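PDB 3K0Y: putative TOXIN related protein, which is of unknown function but is a putative toxin-related, probably exported protein with a NigD-like N-terminal OB domain and C-terminal beta sandwich. Local coordinates for residues A[147-152]-A[187-192]; A[137-142]-A[151-156]; A[108-113]-A[197-202]; A[120-125]-A[169-174]. All blocks are in the same frame, centred on the assembly; numbering follows the deposited sequence.

How the contacts relate
All four contacts belong to the C-terminal beta sandwich. Contacts 1 and 2 share strand 149-155 and lie in one four-stranded mixed sheet: contact 1 pairs it in parallel with strand 184-192, contact 2 antiparallel to strand 135-139. Contact 4 pairs strands of the facing sheet and is fully buried, its centre about 2 Å from the centre of the chain; its side chains meet Phe152 and Leu138 of the other sheet. Contact 3 is looser and partly at the surface: a loop meets strand 195-203, with a single hydroxyl bond in place of a backbone ladder. In contacts 1 and 2 charged Glu151 lies buried beside Arg153, facing away from contact 4, whose side-chain contacts are mainly apolar.

Contact 1. Residues A[147-152]-A[187-192]; sequences PYTLEF and VVNYWT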
# COMPACT_ATOMS: atom_id res chain seq x y z
N PRO A 147 -4.86 15.04 10.49
CA PRO A 147 -4.91 14.46 9.13
C PRO A 147 -3.87 13.35 8.86
O PRO A 147 -4.13 12.42 8.08
CB PRO A 147 -4.71 15.67 8.21
CG PRO A 147 -4.08 16.71 9.06
CD PRO A 147 -4.48 16.47 10.47
N TYR A 148 -2.75 13.40 9.57
CA TYR A 148 -1.64 12.47 9.35
C TYR A 148 -1.63 11.31 10.31
O TYR A 148 -0.60 10.65 10.45
CB TYR A 148 -0.33 13.22 9.40
CG TYR A 148 -0.27 14.29 8.37
CD1 TYR A 148 -0.27 13.96 7.02
CD2 TYR A 148 -0.27 15.64 8.72
CE1 TYR A 148 -0.23 14.94 6.05
CE2 TYR A 148 -0.21 16.65 7.74
CZ TYR A 148 -0.19 16.28 6.41
OH TYR A 148 -0.15 17.20 5.41
N THR A 149 -2.76 11.07 10.97
CA THR A 149 -2.93 9.93 11.86
C THR A 149 -3.96 9.03 11.15
O THR A 149 -5.11 9.45 10.86
CB THR A 149 -3.43 10.29 13.31
OG1 THR A 149 -2.46 11.11 14.00
CG2 THR A 149 -3.68 9.01 14.14
N LEU A 150 -3.54 7.80 10.86
CA LEU A 150 -4.35 6.83 10.13
C LEU A 150 -4.54 5.56 10.92
O LEU A 150 -3.78 5.28 11.86
CB LEU A 150 -3.72 6.54 8.79
CG LEU A 150 -3.38 7.74 7.91
CD1 LEU A 150 -2.33 7.31 6.83
CD2 LEU A 150 -4.61 8.27 7.23
N GLU A 151 -5.57 4.79 10.56
CA GLU A 151 -5.79 3.48 11.15
C GLU A 151 -5.88 2.43 10.04
O GLU A 151 -6.64 2.57 9.09
CB GLU A 151 -7.10 3.44 11.93
CG GLU A 151 -7.19 4.32 13.07
CD GLU A 151 -8.57 4.28 13.78
OE1 GLU A 151 -9.56 3.72 13.25
OE2 GLU A 151 -8.64 4.82 14.89
N PHE A 152 -5.09 1.38 10.18
CA PHE A 152 -5.14 0.26 9.31
C PHE A 152 -6.15 -0.69 9.91
O PHE A 152 -6.01 -1.12 11.03
CB PHE A 152 -3.78 -0.42 9.20
CG PHE A 152 -3.80 -1.70 8.41
CD1 PHE A 152 -4.16 -1.69 7.07
CD2 PHE A 152 -3.51 -2.90 9.00
CE1 PHE A 152 -4.20 -2.86 6.34
CE2 PHE A 152 -3.52 -4.08 8.28
CZ PHE A 152 -3.86 -4.07 6.94
N VAL A 187 1.44 8.71 11.42
CA VAL A 187 1.21 7.75 12.47
C VAL A 187 0.14 6.78 11.90
O VAL A 187 -0.95 7.20 11.50
CB VAL A 187 0.75 8.44 13.77
CG1 VAL A 187 0.31 7.44 14.84
CG2 VAL A 187 1.90 9.35 14.34
N VAL A 188 0.47 5.50 11.86
CA VAL A 188 -0.46 4.49 11.47
C VAL A 188 -0.67 3.54 12.64
O VAL A 188 0.23 2.79 13.00
CB VAL A 188 0.07 3.69 10.26
CG1 VAL A 188 -0.94 2.62 9.87
CG2 VAL A 188 0.39 4.60 9.09
N ASN A 189 -1.89 3.56 13.17
CA ASN A 189 -2.38 2.64 14.17
C ASN A 189 -2.97 1.38 13.54
O ASN A 189 -3.55 1.42 12.44
CB ASN A 189 -3.43 3.36 15.01
CG ASN A 189 -2.84 4.50 15.82
OD1 ASN A 189 -1.91 4.28 16.57
ND2 ASN A 189 -3.30 5.70 15.62
N TYR A 190 -2.76 0.24 14.21
CA TYR A 190 -3.34 -1.05 13.80
C TYR A 190 -3.57 -1.85 15.06
O TYR A 190 -3.03 -1.50 16.10
CB TYR A 190 -2.41 -1.79 12.83
CG TYR A 190 -1.05 -2.08 13.38
CD1 TYR A 190 -0.09 -1.10 13.44
CD2 TYR A 190 -0.72 -3.35 13.84
CE1 TYR A 190 1.15 -1.35 13.96
CE2 TYR A 190 0.52 -3.60 14.37
CZ TYR A 190 1.45 -2.60 14.42
OH TYR A 190 2.71 -2.84 14.94
N TRP A 191 -4.36 -2.91 14.97
CA TRP A 191 -4.72 -3.71 16.14
C TRP A 191 -4.16 -5.10 16.05
O TRP A 191 -4.19 -5.73 14.99
CB TRP A 191 -6.22 -3.71 16.40
CG TRP A 191 -6.59 -2.37 16.88
CD1 TRP A 191 -6.47 -1.86 18.17
CD2 TRP A 191 -7.01 -1.27 16.05
NE1 TRP A 191 -6.82 -0.52 18.18
CE2 TRP A 191 -7.16 -0.14 16.90
CE3 TRP A 191 -7.27 -1.14 14.68
CZ2 TRP A 191 -7.58 1.09 16.41
CZ3 TRP A 191 -7.69 0.10 14.21
CH2 TRP A 191 -7.85 1.18 15.06
N THR A 192 -3.60 -5.53 17.17
CA THR A 192 -2.94 -6.80 17.29
C THR A 192 -3.58 -7.57 18.43
O THR A 192 -4.48 -7.07 19.10
CB THR A 192 -1.42 -6.64 17.58
OG1 THR A 192 -1.22 -6.23 18.94
CG2 THR A 192 -0.83 -5.62 16.66
O HOH W 1 -5.19 -3.41 12.40
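Glu151 reaches across to the indole of Trp191, two residues past its strand partner Asn189. Its CG stands anti to the carbonyl carbon (chi1 -63°) and the chain runs extended beyond it. CB lies 3.9 Å from Trp191 CH2, CG stays close to the same atom, and CD comes to 3.4 Å from CH2, in the plane of the indole and at its edge. The carboxylate then splits about that corner, OE1 on the CH2 and CZ3 side, OE2 toward CH2 and CZ2, with its plane 87° from the ring plane. Arg153 is the salt-bridge partner of OE1. The backbones form a parallel ladder, strand 149-155 beside strand 184-192 in the four-stranded sheet of the C-terminal beta sandwich. Leu150 N gives to Val187 O at 2.7 Å, and Leu150 O takes Asn189 N at 2.9 Å, so Leu150 uses both N and O to reach the residues flanking its partner Val188. Val187 N to Tyr148 O and Phe152 N to Asn189 O extend the ladder at its two ends. On the Glu151 face, the methyl CG2 of Thr149 lies 3.6 Å from Asn189 ND2. On the other face the contacts are apolar: Phe152 CB packs 4.2 Å from Val188 CG1 and also meets Tyr190 CB. Past the last of the direct bonds a water bridges the strands, giving to Phe152 O and accepting from Trp191 N at 2.7 Å.

Contact 2. Residues A[137-142]-A[151-156]; sequences NLIQPD and EFRHNA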
# COMPACT_ATOMS: atom_id res chain seq x y z
N ASN A 137 -8.60 -1.95 4.95
CA ASN A 137 -8.72 -0.51 4.71
C ASN A 137 -7.76 0.36 5.52
O ASN A 137 -7.24 -0.05 6.54
CB ASN A 137 -10.14 -0.04 5.04
CG ASN A 137 -11.14 -0.49 4.02
OD1 ASN A 137 -11.23 0.08 2.94
ND2 ASN A 137 -11.89 -1.53 4.35
N LEU A 138 -7.62 1.58 5.07
CA LEU A 138 -6.87 2.61 5.79
C LEU A 138 -7.82 3.80 5.90
O LEU A 138 -8.35 4.26 4.88
CB LEU A 138 -5.66 3.00 4.98
CG LEU A 138 -4.66 3.91 5.69
CD1 LEU A 138 -3.93 3.13 6.76
CD2 LEU A 138 -3.68 4.51 4.65
N ILE A 139 -8.05 4.27 7.12
CA ILE A 139 -8.96 5.38 7.37
C ILE A 139 -8.37 6.46 8.23
O ILE A 139 -7.37 6.26 8.94
CB ILE A 139 -10.24 4.93 8.03
CG1 ILE A 139 -10.00 4.49 9.48
CG2 ILE A 139 -10.89 3.81 7.17
CD1 ILE A 139 -11.32 4.12 10.21
N GLN A 140 -8.97 7.65 8.13
CA GLN A 140 -8.56 8.77 9.01
C GLN A 140 -9.63 8.98 10.05
O GLN A 140 -10.70 9.49 9.72
CB GLN A 140 -8.43 10.06 8.19
CG GLN A 140 -7.28 10.12 7.24
CD GLN A 140 -7.36 11.34 6.36
OE1 GLN A 140 -8.24 11.45 5.51
NE2 GLN A 140 -6.42 12.25 6.52
N PRO A 141 -9.38 8.60 11.32
CA PRO A 141 -10.46 8.84 12.26
C PRO A 141 -10.85 10.34 12.45
O PRO A 141 -11.93 10.59 12.84
CB PRO A 141 -9.87 8.32 13.58
CG PRO A 141 -8.45 8.31 13.38
CD PRO A 141 -8.25 7.96 11.98
N ASP A 142 -9.95 11.29 12.21
CA ASP A 142 -10.25 12.71 12.39
C ASP A 142 -9.36 13.47 11.42
O ASP A 142 -8.26 13.92 11.79
CB ASP A 142 -9.96 13.15 13.84
CG ASP A 142 -10.43 14.58 14.13
OD1 ASP A 142 -10.74 15.30 13.15
OD2 ASP A 142 -10.50 14.97 15.34
N GLU A 151 -5.57 4.79 10.56
CA GLU A 151 -5.79 3.48 11.15
C GLU A 151 -5.88 2.43 10.04
O GLU A 151 -6.64 2.57 9.09
CB GLU A 151 -7.10 3.44 11.93
CG GLU A 151 -7.19 4.32 13.07
CD GLU A 151 -8.57 4.28 13.78
OE1 GLU A 151 -9.56 3.72 13.25
OE2 GLU A 151 -8.64 4.82 14.89
N PHE A 152 -5.09 1.38 10.18
CA PHE A 152 -5.14 0.26 9.31
C PHE A 152 -6.15 -0.69 9.91
O PHE A 152 -6.01 -1.12 11.03
CB PHE A 152 -3.78 -0.42 9.20
CG PHE A 152 -3.80 -1.70 8.41
CD1 PHE A 152 -4.16 -1.69 7.07
CD2 PHE A 152 -3.51 -2.90 9.00
CE1 PHE A 152 -4.20 -2.86 6.34
CE2 PHE A 152 -3.52 -4.08 8.28
CZ PHE A 152 -3.86 -4.07 6.94
N ARG A 153 -7.16 -1.02 9.14
CA ARG A 153 -8.30 -1.78 9.61
C ARG A 153 -8.44 -3.10 8.84
O ARG A 153 -8.16 -3.17 7.62
CB ARG A 153 -9.52 -0.90 9.42
CG ARG A 153 -9.50 0.34 10.26
CD ARG A 153 -10.11 -0.03 11.53
NE ARG A 153 -10.45 1.08 12.38
CZ ARG A 153 -11.26 0.96 13.41
NH1 ARG A 153 -11.81 -0.20 13.69
NH2 ARG A 153 -11.49 2.00 14.18
N HIS A 154 -8.84 -4.15 9.58
CA HIS A 154 -9.00 -5.50 9.06
C HIS A 154 -10.27 -6.09 9.62
O HIS A 154 -10.46 -6.13 10.87
CB HIS A 154 -7.78 -6.33 9.42
CG HIS A 154 -7.92 -7.81 9.21
ND1 HIS A 154 -7.82 -8.70 10.25
CD2 HIS A 154 -8.03 -8.57 8.09
CE1 HIS A 154 -7.94 -9.94 9.79
NE2 HIS A 154 -8.08 -9.89 8.48
N ASN A 155 -11.17 -6.48 8.71
CA ASN A 155 -12.38 -7.24 9.08
C ASN A 155 -12.33 -8.63 8.47
O ASN A 155 -12.38 -8.76 7.26
CB ASN A 155 -13.62 -6.54 8.55
CG ASN A 155 -14.86 -6.83 9.37
OD1 ASN A 155 -15.02 -7.90 9.93
ND2 ASN A 155 -15.75 -5.86 9.44
N ALA A 156 -12.27 -9.64 9.32
CA ALA A 156 -12.32 -11.07 8.93
C ALA A 156 -13.75 -11.65 8.88
O ALA A 156 -13.93 -12.82 8.47
CB ALA A 156 -11.49 -11.89 9.94
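Ile139 lays its CG1-CD1 arm across the side chains of Glu151 and Arg153, where the beta hairpin of strands 135-139 and 149-155 forms one edge of the four-stranded sheet in the sandwich. CG1 sits between the backbone N and the carbonyl carbon (chi1 70°), and from it CD1 reaches 3.5 Å from Glu151 OE1 and 3.8 Å from Arg153 NE. Pro141, just beyond the strand, crosses the same glutamate obliquely: its CG is 3.8 Å from OE2 and its CD packs on Glu151 CG. Apolar carbons thus border the charged pair, while Tyr101 of helix 97-101 also touches Ile139 and Arg153. The backbones join through two hydrogen-bonded pairs, Asn137 with Arg153 and Ile139 with Glu151, each closed by two N-H to O bonds. Between them Leu138 and Phe152 form the non-hydrogen-bonded pair, their side chains on the opposite face; Leu138 CD1 lies 3.6 Å from Glu151 O. The second charge partner of Arg153 is Asp98, met by NH1. Side-on, Arg153 NE and NH2 both grip Glu151 OE1, at 2.9 and 2.7 Å respectively, approaching from one face of the carboxylate plane, NE on the anti side and NH2 on the syn side.

Contact 3. Residues A[108-113]-A[197-202]; sequences IYNNNM and QAYKLK
Tyr199 projects from strand 195-203 as the main bump of this contact, and residues 108-113 curl round its ring to receive it. Ile108 lines one edge: its CG2 packs 4.0 Å from Tyr199 CE2, the two side chains sliding past each other in opposite directions. Selenomethionine Met113 fills in farther back along that edge, its chain bent at chi3 (-56°) to place CE in the ring plane, 3.8 Å from Tyr199 CD2. Asn110 comes in by CE1, the other carbon beside the hydroxyl-bearing CZ; its amide, turned 69° from the ring plane, puts OD1 3.4 Å and ND2 3.5 Å from Tyr199 CE1. A type II beta turn from Tyr109 to Asn112, closed by Asn112 N to Tyr109 O, carries the chain from Ile108 round to Met113. Beside the tyrosine, Leu201 makes a smaller bump, its CD1 4.2 Å from Met113 SE. The loop thereby lies against the edge strand of the four-stranded sheet in the beta sandwich. Tyr199 OH donates to Ile108 O at 2.7 Å, from 26° off the carbonyl plane: the sole hydrogen bond between the segments anchors the hydroxyl, while the rest of the ring is held by apolar and amide packing.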
# COMPACT_ATOMS: atom_id res chain seq x y z
N ILE A 108 1.97 -6.96 12.16
CA ILE A 108 2.87 -6.24 11.27
C ILE A 108 4.25 -6.02 11.95
O ILE A 108 4.33 -5.42 12.99
CB ILE A 108 2.29 -4.88 10.88
CG1 ILE A 108 0.85 -5.00 10.29
CG2 ILE A 108 3.15 -4.20 9.84
CD1 ILE A 108 0.17 -3.64 10.09
N TYR A 109 5.32 -6.54 11.40
CA TYR A 109 6.62 -6.32 11.97
C TYR A 109 7.15 -5.01 11.43
O TYR A 109 6.72 -4.51 10.38
CB TYR A 109 7.56 -7.43 11.63
CG TYR A 109 7.25 -8.67 12.41
CD1 TYR A 109 6.13 -9.48 12.11
CD2 TYR A 109 8.04 -9.01 13.49
CE1 TYR A 109 5.86 -10.64 12.87
CE2 TYR A 109 7.78 -10.13 14.22
CZ TYR A 109 6.69 -10.95 13.92
OH TYR A 109 6.50 -12.04 14.74
N ASN A 110 7.99 -4.39 12.22
CA ASN A 110 8.84 -3.28 11.78
C ASN A 110 9.57 -3.65 10.46
O ASN A 110 10.21 -4.74 10.32
CB ASN A 110 9.86 -2.95 12.86
CG ASN A 110 9.23 -2.31 14.09
OD1 ASN A 110 8.60 -2.99 14.96
ND2 ASN A 110 9.33 -0.98 14.15
N ASN A 111 9.40 -2.78 9.50
CA ASN A 111 10.04 -2.86 8.17
C ASN A 111 9.08 -3.44 7.19
O ASN A 111 9.37 -3.41 6.02
CB ASN A 111 11.42 -3.50 8.14
CG ASN A 111 12.38 -2.76 8.98
OD1 ASN A 111 12.13 -1.62 9.37
ND2 ASN A 111 13.47 -3.38 9.31
N ASN A 112 7.92 -3.91 7.67
CA ASN A 112 6.88 -4.52 6.82
C ASN A 112 5.81 -3.48 6.57
O ASN A 112 4.74 -3.78 5.98
CB ASN A 112 6.32 -5.84 7.45
CG ASN A 112 7.25 -7.08 7.21
OD1 ASN A 112 8.21 -7.02 6.47
ND2 ASN A 112 6.92 -8.21 7.83
N MSE A 113 6.06 -2.26 7.03
CA MSE A 113 5.22 -1.13 6.64
C MSE A 113 6.12 -0.03 6.11
O MSE A 113 7.03 0.37 6.78
CB MSE A 113 4.45 -0.58 7.84
CG MSE A 113 3.38 0.35 7.39
SE MSE A 113 2.24 1.17 8.77
CE MSE A 113 1.56 -0.33 9.65
N GLN A 197 -1.37 -0.85 18.46
CA GLN A 197 0.00 -0.37 18.26
C GLN A 197 0.02 0.68 17.18
O GLN A 197 -0.95 0.83 16.46
CB GLN A 197 0.98 -1.45 17.79
CG GLN A 197 0.58 -2.85 17.99
CD GLN A 197 1.22 -3.47 19.17
OE1 GLN A 197 1.42 -4.70 19.23
NE2 GLN A 197 1.57 -2.65 20.12
N ALA A 198 1.17 1.31 17.04
CA ALA A 198 1.39 2.45 16.16
C ALA A 198 2.73 2.30 15.44
O ALA A 198 3.71 1.79 16.00
CB ALA A 198 1.43 3.75 16.96
N TYR A 199 2.79 2.76 14.21
CA TYR A 199 4.05 2.88 13.56
C TYR A 199 4.13 4.29 13.03
O TYR A 199 3.15 4.83 12.60
CB TYR A 199 4.23 1.83 12.46
CG TYR A 199 4.65 0.47 13.01
CD1 TYR A 199 5.52 0.32 14.15
CD2 TYR A 199 4.13 -0.68 12.42
CE1 TYR A 199 5.86 -0.99 14.62
CE2 TYR A 199 4.42 -1.93 12.91
CZ TYR A 199 5.30 -2.10 13.99
OH TYR A 199 5.51 -3.43 14.30
N LYS A 200 5.32 4.88 13.12
CA LYS A 200 5.54 6.27 12.76
C LYS A 200 6.46 6.34 11.59
O LYS A 200 7.61 5.92 11.69
CB LYS A 200 6.17 7.03 13.89
CG LYS A 200 5.31 7.30 15.03
CD LYS A 200 5.86 8.50 15.85
CE LYS A 200 4.86 8.89 16.96
NZ LYS A 200 5.56 9.63 18.04
N LEU A 201 6.00 6.93 10.51
CA LEU A 201 6.81 7.06 9.33
C LEU A 201 6.90 8.54 8.96
O LEU A 201 6.08 9.36 9.34
CB LEU A 201 6.21 6.27 8.14
CG LEU A 201 5.67 4.86 8.36
CD1 LEU A 201 4.25 4.91 8.92
CD2 LEU A 201 5.59 4.02 7.04
N LYS A 202 7.91 8.85 8.17
CA LYS A 202 8.11 10.20 7.64
C LYS A 202 7.39 10.23 6.32
O LYS A 202 7.52 9.29 5.56
CB LYS A 202 9.61 10.46 7.42
CG LYS A 202 10.42 10.50 8.67
CD LYS A 202 10.09 11.72 9.45
CE LYS A 202 11.02 11.94 10.64
NZ LYS A 202 10.39 12.83 11.68

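Contact 4. Residues A[120-125]-A[169-174]; sequences LNIYFE and VAFNLS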
# COMPACT_ATOMS: atom_id res chain seq x y z
N LEU A 120 1.28 3.97 1.02
CA LEU A 120 1.62 3.21 2.20
C LEU A 120 1.51 1.73 1.83
O LEU A 120 0.43 1.26 1.50
CB LEU A 120 0.68 3.54 3.35
CG LEU A 120 0.91 2.79 4.65
CD1 LEU A 120 2.25 3.29 5.32
CD2 LEU A 120 -0.24 2.83 5.64
N ASN A 121 2.60 1.01 1.99
CA ASN A 121 2.73 -0.37 1.66
C ASN A 121 2.79 -1.21 2.93
O ASN A 121 3.49 -0.85 3.87
CB ASN A 121 4.00 -0.59 0.87
CG ASN A 121 4.00 0.16 -0.43
OD1 ASN A 121 3.43 -0.30 -1.41
ND2 ASN A 121 4.65 1.33 -0.46
N ILE A 122 2.03 -2.29 2.95
CA ILE A 122 1.96 -3.13 4.08
C ILE A 122 2.06 -4.58 3.67
O ILE A 122 1.47 -4.99 2.69
CB ILE A 122 0.65 -2.93 4.88
CG1 ILE A 122 0.49 -1.49 5.31
CG2 ILE A 122 0.69 -3.83 6.11
CD1 ILE A 122 -0.84 -1.17 6.06
N TYR A 123 2.88 -5.33 4.41
CA TYR A 123 2.91 -6.79 4.45
C TYR A 123 2.50 -7.18 5.85
O TYR A 123 3.18 -6.82 6.82
CB TYR A 123 4.33 -7.33 4.18
CG TYR A 123 4.47 -8.84 4.20
CD1 TYR A 123 4.27 -9.61 3.05
CD2 TYR A 123 4.78 -9.52 5.39
CE1 TYR A 123 4.41 -11.03 3.07
CE2 TYR A 123 4.91 -10.92 5.43
CZ TYR A 123 4.72 -11.66 4.26
OH TYR A 123 4.84 -13.02 4.33
N PHE A 124 1.41 -7.94 5.98
CA PHE A 124 0.81 -8.24 7.29
C PHE A 124 0.43 -9.69 7.33
O PHE A 124 0.33 -10.37 6.28
CB PHE A 124 -0.41 -7.35 7.58
CG PHE A 124 -1.64 -7.67 6.71
CD1 PHE A 124 -1.77 -7.11 5.46
CD2 PHE A 124 -2.62 -8.54 7.15
CE1 PHE A 124 -2.87 -7.43 4.64
CE2 PHE A 124 -3.72 -8.88 6.33
CZ PHE A 124 -3.84 -8.31 5.10
N GLU A 125 0.25 -10.21 8.54
CA GLU A 125 -0.21 -11.57 8.69
C GLU A 125 -1.42 -11.61 9.57
O GLU A 125 -1.63 -10.75 10.38
CB GLU A 125 0.86 -12.45 9.34
CG GLU A 125 2.10 -12.69 8.51
CD GLU A 125 3.18 -13.44 9.32
OE1 GLU A 125 3.78 -12.85 10.28
OE2 GLU A 125 3.41 -14.60 8.98
N VAL A 169 -0.88 -5.14 0.73
CA VAL A 169 -1.77 -4.07 0.31
C VAL A 169 -0.94 -2.79 0.10
O VAL A 169 0.14 -2.60 0.71
CB VAL A 169 -2.91 -3.89 1.37
CG1 VAL A 169 -2.31 -3.43 2.77
CG2 VAL A 169 -3.98 -2.95 0.87
N ALA A 170 -1.47 -1.89 -0.71
CA ALA A 170 -0.93 -0.56 -0.91
C ALA A 170 -2.07 0.43 -0.88
O ALA A 170 -3.12 0.17 -1.49
CB ALA A 170 -0.22 -0.49 -2.26
N PHE A 171 -1.89 1.52 -0.12
CA PHE A 171 -2.89 2.60 -0.02
C PHE A 171 -2.34 3.91 -0.63
O PHE A 171 -1.25 4.38 -0.28
CB PHE A 171 -3.29 2.83 1.44
CG PHE A 171 -3.95 1.64 2.08
CD1 PHE A 171 -5.28 1.31 1.80
CD2 PHE A 171 -3.29 0.86 3.02
CE1 PHE A 171 -5.89 0.24 2.40
CE2 PHE A 171 -3.94 -0.21 3.66
CZ PHE A 171 -5.20 -0.53 3.35
N ASN A 172 -3.10 4.47 -1.55
CA ASN A 172 -2.71 5.69 -2.22
C ASN A 172 -2.87 6.82 -1.21
O ASN A 172 -3.95 7.03 -0.66
CB ASN A 172 -3.59 5.89 -3.46
CG ASN A 172 -3.10 6.98 -4.38
OD1 ASN A 172 -2.60 8.00 -3.92
ND2 ASN A 172 -3.34 6.82 -5.68
N LEU A 173 -1.78 7.54 -0.94
CA LEU A 173 -1.81 8.63 0.05
C LEU A 173 -2.06 10.00 -0.54
O LEU A 173 -1.94 11.01 0.15
CB LEU A 173 -0.51 8.68 0.85
CG LEU A 173 -0.20 7.41 1.62
CD1 LEU A 173 1.15 7.49 2.35
CD2 LEU A 173 -1.32 7.11 2.58
N SER A 174 -2.40 10.05 -1.81
CA SER A 174 -2.43 11.33 -2.49
C SER A 174 -3.57 12.24 -1.99
O SER A 174 -3.57 13.39 -2.31
CB SER A 174 -2.53 11.10 -4.01
OG SER A 174 -3.79 10.58 -4.35
O HOH W 2 2.37 -2.91 -1.04
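Ile122 and Val169 pack against each other on the inward face of an antiparallel strand pair, 119-128 with 163-172, in the sheet of the beta sandwich that faces strands 135-139 and 149-155. This is the tight half. Val169 CG1, set between the backbone N and the carbonyl carbon (chi1 64°), lies 3.7 Å from Ile122 CB, and Val169 CG2 sits over one face of the Phe171 ring, offset toward its rim. From the other strand Ile122 CD1 meets the edge of that ring at CE2, 4.0 Å away and near its plane. Leu173 brings CD1 4.1 Å from Leu120 CB. Phe152 and Leu138 of the facing sheet press on this group, Phe152 against Ile122, Val169 and Phe171, Leu138 against Leu120 and Phe171. Two hydrogen-bonded pairs, Leu120 with Phe171 and Ile122 with Val169, tie the backbones with four N-H to O bonds. The face of Asn121 and Ala170 has fewer side-chain contacts and holds a bound water, though both residues are buried. Here the direct side-chain touch is Asn121 OD1 against Ala170 CB at 3.8 Å; OD1 accepts from Arg53 NH1, and ND2 gives to Trp114 O. The water also donates to Asn121 OD1 at 2.8 Å and to Val169 O at 2.9 Å, the same carbonyl oxygen that takes Ile122 N.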